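Endosialidase (Enterobacteria phage phi92, PDB 4HIZ) hydrolyses polysialic acid from within the chain, probably at both alpha-2,8 and alpha-2,9 linkages, as a trimeric phage enzyme with a beta-propeller catalytic domain. Local coordinates at residues Y146-M151 with A160-R165; T290-F295 with F305-H310. All blocks are in the same frame, centred on the assembly; numbering follows the deposited sequence.

Interaction 1. Residues Y146-M151 with A160-R165; sequences YHCMSM and AVIETR. With FRU (beta-D-fructofuranose), chain G; EDO (1,2-ethanediol), chain P.
The imidazole of H147 carries R165 CD over one face, 3.7 Å from the ring centroid, while E163 and a bound 1,2-ethanediol meet its edge. H147 CG stands anti to the backbone N (chi1 -179°), and the ring lies alongside the E163 side chain, its plane 10° from that of the carboxylate. H147 ND1 donates to E163 OE1 at 2.8 Å in a bent bond, on the anti side of the carboxylate but tilted out of its plane. From the opposite face of that plane R165 NH2 closes a salt bridge to E163 OE1, also at 2.8 Å, so one oxygen takes two donors; E163 OE2 is hydrogen-bonded to T292 OG1, and R165 NE to M170 O. Strands 144-154 and 157-166 form an antiparallel hairpin in a four-stranded sheet of the catalytic beta-propeller, with E163 N bonded to H147 O and, past the corner at M149, V161 N to S150 O. On the other face of the sheet Y146 belongs to a glycan pocket, with E163 O at its ring edge and I162 CG2 3.4 Å from Y146 CD1; W178 packs edge-to-face with it, and Y146 OH lies 2.6 Å from O4 of the bound fructofuranose.

Interaction 2. Residues T290-F295 with F305-H310; sequences TETHSF and FAVGYH
The carbonyl oxygen of H310 takes two successive amides of segment 290-295: T290 N at 2.7 Å, in the carbonyl plane, and E291 N through a weak bond of 3.4 Å. Two residues thus face one, which makes a classic beta bulge where strand 291-297 begins. H310 N returns a bond to E291 O, and a water donates to that same oxygen while lying at the edge of the H310 ring, 2.9 Å from H310 ND1. H310 CG sits between its own backbone N and carbonyl carbon (chi1 80°), and the ring lies against the bulge. T290 CB lies over one ring face, offset toward the rim, and E291 OE1 comes to the ring edge 3.5 Å from H310 CE1, its carboxylate plane 88° from that of the imidazole. T290 OG1 is hydrogen-bonded to D313 OD2 and G312 N. Farther along the ladder, H293 N donates to G308 O and G308 N to S294 O, both donors standing above the carbonyl planes. H293 O and G308 O, two acceptors, approach to 3.3 Å. At the far end F295 CE2 sits over the centre of the F305 ring, 3.5 Å from F305 CD1, the two planes inclined at 48°. F295 CD2 also touches V307 CG2, and F324 and Y159 meet the F305 ring from outside the pair. The whole is a bulged antiparallel hairpin, the first two strands of a four-stranded propeller blade.

Overall arrangement
From the N terminus, the chain first makes interaction 1, where the turn between strands 144-154 and 157-166 is closed as a hairpin. It then passes through strand 172-181 and the inserted eight-stranded sheet before strand 272-275 completes the four-stranded sheet begun by that hairpin. Interaction 2 follows, closing the hairpin of 291-297 and 304-311 in another four-stranded sheet. The two contacts are in series, neither nested nor crossed, yet their centres lie only about 10 Å apart. Besides the link from E163 to T292, a probable hydrogen bond runs from S150 OG to S294 O, and M149 and V161 pack on T292. Neighbouring sheets of the propeller are thereby tied together.

Interaction 1. Residues Y146-M151 with A160-R165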
loop_
_atom_site.group_PDB
_atom_site.type_symbol
_atom_site.label_atom_id
_atom_site.label_comp_id
_atom_site.label_asym_id
_atom_site.label_seq_id
_atom_site.Cartn_x
_atom_site.Cartn_y
_atom_site.Cartn_z
ATOM N N TYR A 146 -6.896 -27.391 5.532
ATOM C CA TYR A 146 -6.911 -27.098 6.956
ATOM C C TYR A 146 -8.023 -26.119 7.379
ATOM O O TYR A 146 -8.637 -25.468 6.521
ATOM C CB TYR A 146 -5.560 -26.560 7.349
ATOM C CG TYR A 146 -4.416 -27.537 7.253
ATOM C CD1 TYR A 146 -4.439 -28.759 7.964
ATOM C CD2 TYR A 146 -3.290 -27.228 6.492
ATOM C CE1 TYR A 146 -3.356 -29.631 7.917
ATOM C CE2 TYR A 146 -2.189 -28.099 6.434
ATOM C CZ TYR A 146 -2.224 -29.285 7.159
ATOM O OH TYR A 146 -1.136 -30.136 7.106
ATOM N N HIS A 147 -8.260 -26.019 8.691
ATOM C CA HIS A 147 -9.322 -25.189 9.257
ATOM C C HIS A 147 -9.034 -25.106 10.763
ATOM O O HIS A 147 -8.469 -26.021 11.349
ATOM C CB HIS A 147 -10.656 -25.932 9.007
ATOM C CG HIS A 147 -11.881 -25.234 9.502
ATOM N ND1 HIS A 147 -12.412 -25.438 10.763
ATOM C CD2 HIS A 147 -12.740 -24.404 8.860
ATOM C CE1 HIS A 147 -13.523 -24.730 10.886
ATOM N NE2 HIS A 147 -13.743 -24.094 9.744
ATOM N N CYS A 148 -9.391 -23.996 11.400
ATOM C CA CYS A 148 -9.149 -23.888 12.827
ATOM C C CYS A 148 -10.089 -22.904 13.469
ATOM O O CYS A 148 -10.239 -21.766 12.964
ATOM C CB CYS A 148 -7.690 -23.428 13.064
ATOM S SG CYS A 148 -7.226 -23.229 14.830
ATOM N N MET A 149 -10.703 -23.307 14.577
ATOM C CA MET A 149 -11.452 -22.399 15.444
ATOM C C MET A 149 -11.022 -22.483 16.915
ATOM O O MET A 149 -11.674 -21.892 17.787
ATOM C CB MET A 149 -12.967 -22.622 15.307
ATOM C CG MET A 149 -13.501 -22.189 13.917
ATOM S SD MET A 149 -15.259 -22.515 13.840
ATOM C CE MET A 149 -15.614 -21.733 12.253
ATOM N N SER A 150 -9.935 -23.205 17.208
ATOM C CA SER A 150 -9.466 -23.302 18.592
ATOM C C SER A 150 -7.965 -23.065 18.579
ATOM O O SER A 150 -7.224 -23.843 17.950
ATOM C CB SER A 150 -9.751 -24.721 19.144
ATOM O OG SER A 150 -9.279 -24.791 20.486
ATOM N N MET A 151 -7.518 -22.005 19.266
ATOM C CA MET A 151 -6.098 -21.678 19.358
ATOM C C MET A 151 -5.871 -20.814 20.593
ATOM O O MET A 151 -6.753 -20.032 20.991
ATOM C CB MET A 151 -5.704 -20.827 18.122
ATOM C CG MET A 151 -4.195 -20.484 18.045
ATOM S SD MET A 151 -3.801 -19.506 16.549
ATOM C CE MET A 151 -3.960 -20.759 15.264
ATOM N N ALA A 160 -2.868 -25.133 18.919
ATOM C CA ALA A 160 -3.989 -24.951 18.011
ATOM C C ALA A 160 -4.552 -26.324 17.646
ATOM O O ALA A 160 -3.781 -27.279 17.449
ATOM C CB ALA A 160 -3.540 -24.200 16.739
ATOM N N VAL A 161 -5.876 -26.436 17.516
ATOM C CA VAL A 161 -6.408 -27.665 16.961
ATOM C C VAL A 161 -6.590 -27.384 15.474
ATOM O O VAL A 161 -7.509 -26.653 15.071
ATOM C CB VAL A 161 -7.756 -28.102 17.584
ATOM C CG1 VAL A 161 -8.243 -29.426 16.927
ATOM C CG2 VAL A 161 -7.586 -28.290 19.092
ATOM N N ILE A 162 -5.674 -27.936 14.685
ATOM C CA ILE A 162 -5.689 -27.750 13.249
ATOM C C ILE A 162 -6.437 -28.916 12.643
ATOM O O ILE A 162 -6.027 -30.089 12.746
ATOM C CB ILE A 162 -4.271 -27.668 12.670
ATOM C CG1 ILE A 162 -3.535 -26.451 13.254
ATOM C CG2 ILE A 162 -4.343 -27.616 11.150
ATOM C CD1 ILE A 162 -4.245 -25.070 13.003
ATOM N N GLU A 163 -7.580 -28.600 12.068
ATOM C CA GLU A 163 -8.481 -29.597 11.513
ATOM C C GLU A 163 -8.185 -29.828 10.045
ATOM O O GLU A 163 -7.810 -28.896 9.325
ATOM C CB GLU A 163 -9.912 -29.075 11.637
ATOM C CG GLU A 163 -10.405 -28.988 13.101
ATOM C CD GLU A 163 -11.810 -28.456 13.220
ATOM O OE1 GLU A 163 -12.317 -27.826 12.238
ATOM O OE2 GLU A 163 -12.402 -28.628 14.312
ATOM N N THR A 164 -8.426 -31.054 9.580
ATOM C CA THR A 164 -8.368 -31.357 8.155
ATOM C C THR A 164 -9.799 -31.648 7.719
ATOM O O THR A 164 -10.444 -32.564 8.274
ATOM C CB THR A 164 -7.478 -32.588 7.887
ATOM O OG1 THR A 164 -6.127 -32.285 8.206
ATOM C CG2 THR A 164 -7.530 -33.006 6.425
ATOM N N ARG A 165 -10.325 -30.876 6.767
ATOM C CA ARG A 165 -11.739 -31.009 6.375
ATOM C C ARG A 165 -11.839 -31.244 4.876
ATOM O O ARG A 165 -10.989 -30.786 4.094
ATOM C CB ARG A 165 -12.542 -29.741 6.762
ATOM C CG ARG A 165 -12.291 -29.347 8.273
ATOM C CD ARG A 165 -13.322 -28.319 8.823
ATOM N NE ARG A 165 -14.662 -28.912 8.908
ATOM C CZ ARG A 165 -15.292 -29.198 10.054
ATOM N NH1 ARG A 165 -16.510 -29.749 10.018
ATOM N NH2 ARG A 165 -14.734 -28.901 11.234
HETATM C C1 FRU G . -0.304 -35.847 6.201
HETATM C C2 FRU G . -0.023 -34.895 7.276
HETATM C C3 FRU G . -1.024 -34.129 7.966
HETATM C C4 FRU G . -0.240 -33.184 8.789
HETATM C C5 FRU G . 0.975 -32.979 7.932
HETATM C C6 FRU G . 2.194 -32.399 8.635
HETATM O O1 FRU G . -0.421 -34.960 5.106
HETATM O O2 FRU G . 0.127 -35.902 8.365
HETATM O O3 FRU G . -2.085 -34.851 8.640
HETATM O O4 FRU G . -0.996 -31.950 8.998
HETATM O O5 FRU G . 1.286 -34.271 7.360
HETATM O O6 FRU G . 2.739 -33.357 9.487
HETATM C C1 EDO P . -15.640 -21.797 8.355
HETATM O O1 EDO P . -16.146 -23.007 8.925
HETATM C C2 EDO P . -15.710 -21.937 6.848
HETATM O O2 EDO P . -17.037 -22.405 6.571
HETATM O O HOH W 1 -10.077 -25.882 15.595
#

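Interaction 2. Residues T290-F295 with F305-H310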
loop_
_atom_site.group_PDB
_atom_site.type_symbol
_atom_site.label_atom_id
_atom_site.label_comp_id
_atom_site.label_asym_id
_atom_site.label_seq_id
_atom_site.Cartn_x
_atom_site.Cartn_y
_atom_site.Cartn_z
ATOM N N THR A 290 -18.306 -32.022 14.983
ATOM C CA THR A 290 -18.602 -31.120 13.864
ATOM C C THR A 290 -17.509 -30.060 13.816
ATOM O O THR A 290 -16.928 -29.800 12.759
ATOM C CB THR A 290 -19.966 -30.471 14.059
ATOM O OG1 THR A 290 -20.966 -31.495 14.036
ATOM C CG2 THR A 290 -20.296 -29.505 12.919
ATOM N N GLU A 291 -17.244 -29.455 14.965
ATOM C CA GLU A 291 -16.211 -28.411 15.070
ATOM C C GLU A 291 -15.578 -28.445 16.424
ATOM O O GLU A 291 -16.268 -28.671 17.420
ATOM C CB GLU A 291 -16.780 -26.972 14.882
ATOM C CG GLU A 291 -17.210 -26.644 13.464
ATOM C CD GLU A 291 -17.971 -25.326 13.352
ATOM O OE1 GLU A 291 -18.524 -24.868 14.362
ATOM O OE2 GLU A 291 -18.010 -24.721 12.264
ATOM N N THR A 292 -14.262 -28.222 16.462
ATOM C CA THR A 292 -13.572 -27.792 17.681
ATOM C C THR A 292 -13.490 -26.259 17.653
ATOM O O THR A 292 -13.305 -25.647 16.574
ATOM C CB THR A 292 -12.162 -28.404 17.814
ATOM O OG1 THR A 292 -11.347 -28.097 16.680
ATOM C CG2 THR A 292 -12.239 -29.971 17.931
ATOM N N HIS A 293 -13.625 -25.653 18.827
ATOM C CA HIS A 293 -13.939 -24.217 18.877
ATOM C C HIS A 293 -13.673 -23.690 20.264
ATOM O O HIS A 293 -14.182 -24.260 21.249
ATOM C CB HIS A 293 -15.426 -24.027 18.488
ATOM C CG HIS A 293 -15.920 -22.605 18.558
ATOM N ND1 HIS A 293 -16.427 -22.053 19.717
ATOM C CD2 HIS A 293 -16.040 -21.644 17.601
ATOM C CE1 HIS A 293 -16.846 -20.815 19.470
ATOM N NE2 HIS A 293 -16.632 -20.553 18.192
ATOM N N SER A 294 -12.838 -22.643 20.367
ATOM C CA SER A 294 -12.511 -21.998 21.648
ATOM C C SER A 294 -11.441 -22.791 22.418
ATOM O O SER A 294 -11.246 -24.008 22.207
ATOM C CB SER A 294 -13.776 -21.760 22.518
ATOM O OG SER A 294 -13.564 -20.722 23.467
ATOM N N PHE A 295 -10.766 -22.088 23.306
ATOM C CA PHE A 295 -9.597 -22.634 23.995
ATOM C C PHE A 295 -9.488 -21.899 25.311
ATOM O O PHE A 295 -9.600 -20.664 25.356
ATOM C CB PHE A 295 -8.333 -22.371 23.145
ATOM C CG PHE A 295 -7.062 -22.839 23.776
ATOM C CD1 PHE A 295 -6.328 -21.980 24.584
ATOM C CD2 PHE A 295 -6.593 -24.129 23.542
ATOM C CE1 PHE A 295 -5.096 -22.394 25.160
ATOM C CE2 PHE A 295 -5.385 -24.570 24.111
ATOM C CZ PHE A 295 -4.637 -23.698 24.919
ATOM N N PHE A 305 -5.595 -27.760 29.810
ATOM C CA PHE A 305 -6.454 -26.825 29.076
ATOM C C PHE A 305 -7.669 -27.534 28.500
ATOM O O PHE A 305 -7.766 -28.762 28.523
ATOM C CB PHE A 305 -5.663 -26.022 28.021
ATOM C CG PHE A 305 -5.016 -26.838 26.899
ATOM C CD1 PHE A 305 -5.778 -27.554 25.963
ATOM C CD2 PHE A 305 -3.639 -26.749 26.695
ATOM C CE1 PHE A 305 -5.155 -28.239 24.894
ATOM C CE2 PHE A 305 -3.008 -27.405 25.608
ATOM C CZ PHE A 305 -3.744 -28.163 24.720
ATOM N N ALA A 306 -8.619 -26.748 28.010
ATOM C CA ALA A 306 -9.830 -27.316 27.460
ATOM C C ALA A 306 -10.077 -26.693 26.075
ATOM O O ALA A 306 -9.756 -25.520 25.845
ATOM C CB ALA A 306 -11.021 -27.052 28.369
ATOM N N VAL A 307 -10.664 -27.484 25.178
ATOM C CA VAL A 307 -11.036 -27.018 23.831
ATOM C C VAL A 307 -12.538 -27.261 23.700
ATOM O O VAL A 307 -13.021 -28.308 24.120
ATOM C CB VAL A 307 -10.291 -27.873 22.790
ATOM C CG1 VAL A 307 -10.920 -27.786 21.389
ATOM C CG2 VAL A 307 -8.781 -27.541 22.793
ATOM N N GLY A 308 -13.294 -26.296 23.169
ATOM C CA GLY A 308 -14.724 -26.535 23.024
ATOM C C GLY A 308 -15.008 -27.426 21.821
ATOM O O GLY A 308 -14.221 -27.497 20.861
ATOM N N TYR A 309 -16.145 -28.109 21.847
ATOM C CA TYR A 309 -16.543 -28.858 20.640
ATOM C C TYR A 309 -18.040 -29.115 20.640
ATOM O O TYR A 309 -18.721 -28.993 21.683
ATOM C CB TYR A 309 -15.816 -30.233 20.558
ATOM C CG TYR A 309 -16.499 -31.335 21.384
ATOM C CD1 TYR A 309 -16.286 -31.423 22.766
ATOM C CD2 TYR A 309 -17.345 -32.253 20.778
ATOM C CE1 TYR A 309 -16.876 -32.421 23.532
ATOM C CE2 TYR A 309 -17.970 -33.249 21.545
ATOM C CZ TYR A 309 -17.728 -33.314 22.912
ATOM O OH TYR A 309 -18.348 -34.297 23.684
ATOM N N HIS A 310 -18.556 -29.434 19.467
ATOM C CA HIS A 310 -19.922 -29.959 19.423
ATOM C C HIS A 310 -20.084 -30.914 18.255
ATOM O O HIS A 310 -19.288 -30.923 17.284
ATOM C CB HIS A 310 -20.941 -28.789 19.319
ATOM C CG HIS A 310 -21.109 -28.231 17.936
ATOM N ND1 HIS A 310 -20.214 -27.353 17.366
ATOM C CD2 HIS A 310 -22.086 -28.424 17.013
ATOM C CE1 HIS A 310 -20.634 -27.017 16.152
ATOM N NE2 HIS A 310 -21.762 -27.668 15.905
HETATM O O HOH W 2 -17.790 -26.319 18.463
#